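Local coordinates for protein CalS13 (Micromonospora echinospora, PDB 4ZAS) that binds the nucleotide sugar dTDP-4-keto-6-deoxyglucose and probably acts as a pyridoxal 5'-phosphate-dependent sugar aminotransferase, at residues 30-35 and 381-386. Sequence-based numbering, arbitrary orientation.
With T46 (dTDP-4-keto-6-deoxyglucose), chain H.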
loop_
_atom_site.group_PDB
_atom_site.type_symbol
_atom_site.label_atom_id
_atom_site.label_comp_id
_atom_site.label_asym_id
_atom_site.label_seq_id
_atom_site.Cartn_x
_atom_site.Cartn_y
_atom_site.Cartn_z
ATOM N N ILE A 30 -17.725 -26.671 2.801
ATOM C CA ILE A 30 -17.443 -26.393 1.396
ATOM C C ILE A 30 -17.230 -24.891 1.315
ATOM O O ILE A 30 -18.187 -24.128 1.436
ATOM C CB ILE A 30 -18.548 -26.782 0.433
ATOM C CG1 ILE A 30 -18.794 -28.286 0.400
ATOM C CG2 ILE A 30 -18.160 -26.324 -0.946
ATOM C CD1 ILE A 30 -19.901 -28.657 -0.584
ATOM N N PRO A 31 -15.969 -24.451 1.185
ATOM C CA PRO A 31 -15.717 -23.009 1.290
ATOM C C PRO A 31 -16.066 -22.247 0.016
ATOM O O PRO A 31 -16.038 -22.822 -1.073
ATOM C CB PRO A 31 -14.219 -22.946 1.587
ATOM C CG PRO A 31 -13.669 -24.149 0.876
ATOM C CD PRO A 31 -14.726 -25.219 0.981
ATOM N N LEU A 32 -16.382 -20.966 0.167
ATOM C CA LEU A 32 -16.683 -20.079 -0.952
ATOM C C LEU A 32 -15.410 -19.566 -1.669
ATOM O O LEU A 32 -15.416 -19.266 -2.875
ATOM C CB LEU A 32 -17.534 -18.907 -0.445
ATOM C CG LEU A 32 -18.016 -17.846 -1.442
ATOM C CD1 LEU A 32 -18.879 -18.495 -2.510
ATOM C CD2 LEU A 32 -18.824 -16.817 -0.686
ATOM N N SER A 33 -14.315 -19.469 -0.926
ATOM C CA SER A 33 -13.053 -18.994 -1.487
ATOM C C SER A 33 -11.901 -19.811 -0.934
ATOM O O SER A 33 -11.979 -20.336 0.179
ATOM C CB SER A 33 -12.834 -17.513 -1.170
ATOM O OG SER A 33 -13.757 -16.691 -1.861
ATOM N N LYS A 34 -10.815 -19.886 -1.691
ATOM C CA LYS A 34 -9.678 -20.676 -1.244
ATOM C C LYS A 34 -8.388 -20.138 -1.851
ATOM O O LYS A 34 -8.384 -19.647 -2.982
ATOM C CB LYS A 34 -9.878 -22.144 -1.605
ATOM C CG LYS A 34 -8.876 -23.080 -0.964
ATOM C CD LYS A 34 -9.178 -24.542 -1.289
ATOM C CE LYS A 34 -9.632 -25.284 -0.069
ATOM N NZ LYS A 34 -8.502 -25.452 0.860
ATOM N N VAL A 35 -7.308 -20.181 -1.075
ATOM C CA VAL A 35 -6.001 -19.744 -1.552
ATOM C C VAL A 35 -5.434 -20.736 -2.563
ATOM O O VAL A 35 -5.361 -21.927 -2.294
ATOM C CB VAL A 35 -5.014 -19.562 -0.379
ATOM C CG1 VAL A 35 -3.607 -19.320 -0.897
ATOM C CG2 VAL A 35 -5.463 -18.436 0.525
ATOM N N HIS A 381 -24.044 -15.621 -3.086
ATOM C CA HIS A 381 -22.983 -16.297 -3.821
ATOM C C HIS A 381 -22.695 -17.674 -3.248
ATOM O O HIS A 381 -22.630 -17.846 -2.027
ATOM C CB HIS A 381 -21.718 -15.443 -3.812
ATOM C CG HIS A 381 -21.911 -14.089 -4.422
ATOM N ND1 HIS A 381 -22.402 -13.018 -3.710
ATOM C CD2 HIS A 381 -21.715 -13.642 -5.685
ATOM C CE1 HIS A 381 -22.481 -11.962 -4.502
ATOM N NE2 HIS A 381 -22.071 -12.314 -5.708
ATOM N N ILE A 382 -22.482 -18.641 -4.132
ATOM C CA ILE A 382 -22.289 -20.020 -3.719
ATOM C C ILE A 382 -20.955 -20.492 -4.311
ATOM O O ILE A 382 -20.527 -20.002 -5.358
ATOM C CB ILE A 382 -23.466 -20.909 -4.153
ATOM C CG1 ILE A 382 -23.472 -21.072 -5.672
ATOM C CG2 ILE A 382 -24.781 -20.332 -3.658
ATOM C CD1 ILE A 382 -24.480 -22.041 -6.162
ATOM N N PRO A 383 -20.290 -21.444 -3.639
ATOM C CA PRO A 383 -18.982 -21.950 -4.056
ATOM C C PRO A 383 -19.019 -22.529 -5.444
ATOM O O PRO A 383 -19.929 -23.297 -5.726
ATOM C CB PRO A 383 -18.687 -23.045 -3.034
ATOM C CG PRO A 383 -19.504 -22.690 -1.855
ATOM C CD PRO A 383 -20.757 -22.102 -2.412
ATOM N N VAL A 384 -18.049 -22.179 -6.284
ATOM C CA VAL A 384 -18.007 -22.646 -7.664
ATOM C C VAL A 384 -16.568 -22.938 -8.080
ATOM O O VAL A 384 -16.338 -23.507 -9.150
ATOM C CB VAL A 384 -18.666 -21.603 -8.615
ATOM C CG1 VAL A 384 -17.748 -20.415 -8.818
ATOM C CG2 VAL A 384 -19.083 -22.236 -9.960
ATOM N N GLY A 385 -15.608 -22.576 -7.220
ATOM C CA GLY A 385 -14.183 -22.679 -7.530
ATOM C C GLY A 385 -13.547 -24.045 -7.792
ATOM O O GLY A 385 -14.221 -25.080 -7.763
ATOM N N TRP A 386 -12.236 -24.030 -8.048
ATOM C CA TRP A 386 -11.450 -25.204 -8.467
ATOM C C TRP A 386 -11.309 -26.307 -7.408
ATOM O O TRP A 386 -10.853 -27.408 -7.716
ATOM C CB TRP A 386 -10.044 -24.758 -8.920
ATOM C CG TRP A 386 -9.357 -23.858 -7.919
ATOM C CD1 TRP A 386 -9.299 -22.490 -7.948
ATOM C CD2 TRP A 386 -8.671 -24.263 -6.720
ATOM N NE1 TRP A 386 -8.609 -22.023 -6.850
ATOM C CE2 TRP A 386 -8.212 -23.085 -6.084
ATOM C CE3 TRP A 386 -8.397 -25.505 -6.128
ATOM C CZ2 TRP A 386 -7.496 -23.112 -4.881
ATOM C CZ3 TRP A 386 -7.684 -25.528 -4.934
ATOM C CH2 TRP A 386 -7.236 -24.334 -4.328
HETATM C C4 T46 H . -12.366 -8.578 -0.997
HETATM C C5 T46 H . -13.619 -9.475 -0.760
HETATM C C6 T46 H . -14.444 -9.446 -2.010
HETATM C C21 T46 H . -8.520 -17.989 3.365
HETATM O O21 T46 H . -8.709 -19.166 3.450
HETATM N N31 T46 H . -7.140 -17.349 3.365
HETATM C C41 T46 H . -6.941 -15.907 3.257
HETATM O O41 T46 H . -5.844 -15.470 3.260
HETATM C C51 T46 H . -8.084 -15.006 3.142
HETATM C C5A T46 H . -7.832 -13.472 3.024
HETATM C C61 T46 H . -9.453 -15.564 3.134
HETATM N N11 T46 H . -9.674 -17.011 3.238
HETATM C C1, T46 H . -11.026 -17.627 3.245
HETATM C C2, T46 H . -11.633 -17.335 4.418
HETATM C C3, T46 H . -13.172 -16.873 4.085
HETATM O O3, T46 H . -14.029 -18.038 4.299
HETATM O O4, T46 H . -11.912 -17.139 2.126
HETATM C C4, T46 H . -13.222 -16.511 2.858
HETATM C C5, T46 H . -13.213 -14.973 2.725
HETATM O O5, T46 H . -12.183 -14.448 3.573
HETATM P P T46 H . -12.356 -12.891 4.126
HETATM O O1P T46 H . -12.788 -12.914 5.585
HETATM O O2P T46 H . -11.039 -12.168 3.963
HETATM O OPP T46 H . -13.511 -12.164 3.150
HETATM P P2 T46 H . -13.739 -10.510 2.921
HETATM O O4P T46 H . -15.203 -10.202 2.625
HETATM O O3P T46 H . -13.283 -9.783 4.171
HETATM O O1 T46 H . -12.815 -9.946 1.677
HETATM C C1 T46 H . -12.323 -10.826 0.745
HETATM C C2 T46 H . -11.005 -10.234 0.348
HETATM O O2 T46 H . -10.117 -10.274 1.514
HETATM C C3 T46 H . -11.232 -8.823 -0.021
HETATM O O3 T46 H . -10.003 -8.240 -0.544
HETATM O O4 T46 H . -12.345 -7.757 -1.838
HETATM O O5 T46 H . -13.266 -10.844 -0.385
HETATM O O HOH W 1 -16.309 -20.038 -5.572
HETATM O O HOH W 2 -8.247 -19.462 -5.589
#
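Ile30 lays its CG2 methyl across the ring of Pro383, 3.9 Å from CB. Pro31 O comes within 3.3 Å of Pro383 CB, and accepts a hydrogen bond from Trp387 NE1. Leu32, its CG anti to the backbone N (chi1 -178°), places CD1 over the Ile382-Pro383 peptide, 3.4 Å from Ile382 C, where it also touches the Pro383 ring at CD. No direct hydrogen bond joins the segments; instead one water donates to Leu32 O and accepts from Val384 N (2.8 Å). A second water donates to Lys34 O and accepts from Trp386 NE1 (2.9 Å), lying in the plane of the indole. The Lys34 methylenes cross the indole at about a right angle, CD 3.6 Å from CH2, and Val35 O sits at the ring edge, 3.6 Å from CZ2. With an alanine at Trp386, the water on Lys34 O is likely to lose its indole N-H donor and the Lys34 methylenes their apolar partner. The opposite flank of 30-35 meets the nucleotide: Ser33 CB approaches the deoxyribose and Val35 CG2 the thymine. Thus the N-terminal loop, backed by 381-386, lines a dTDP-sugar pocket at the dimer interface of a DegT/DnrJ/EryC1-family protein.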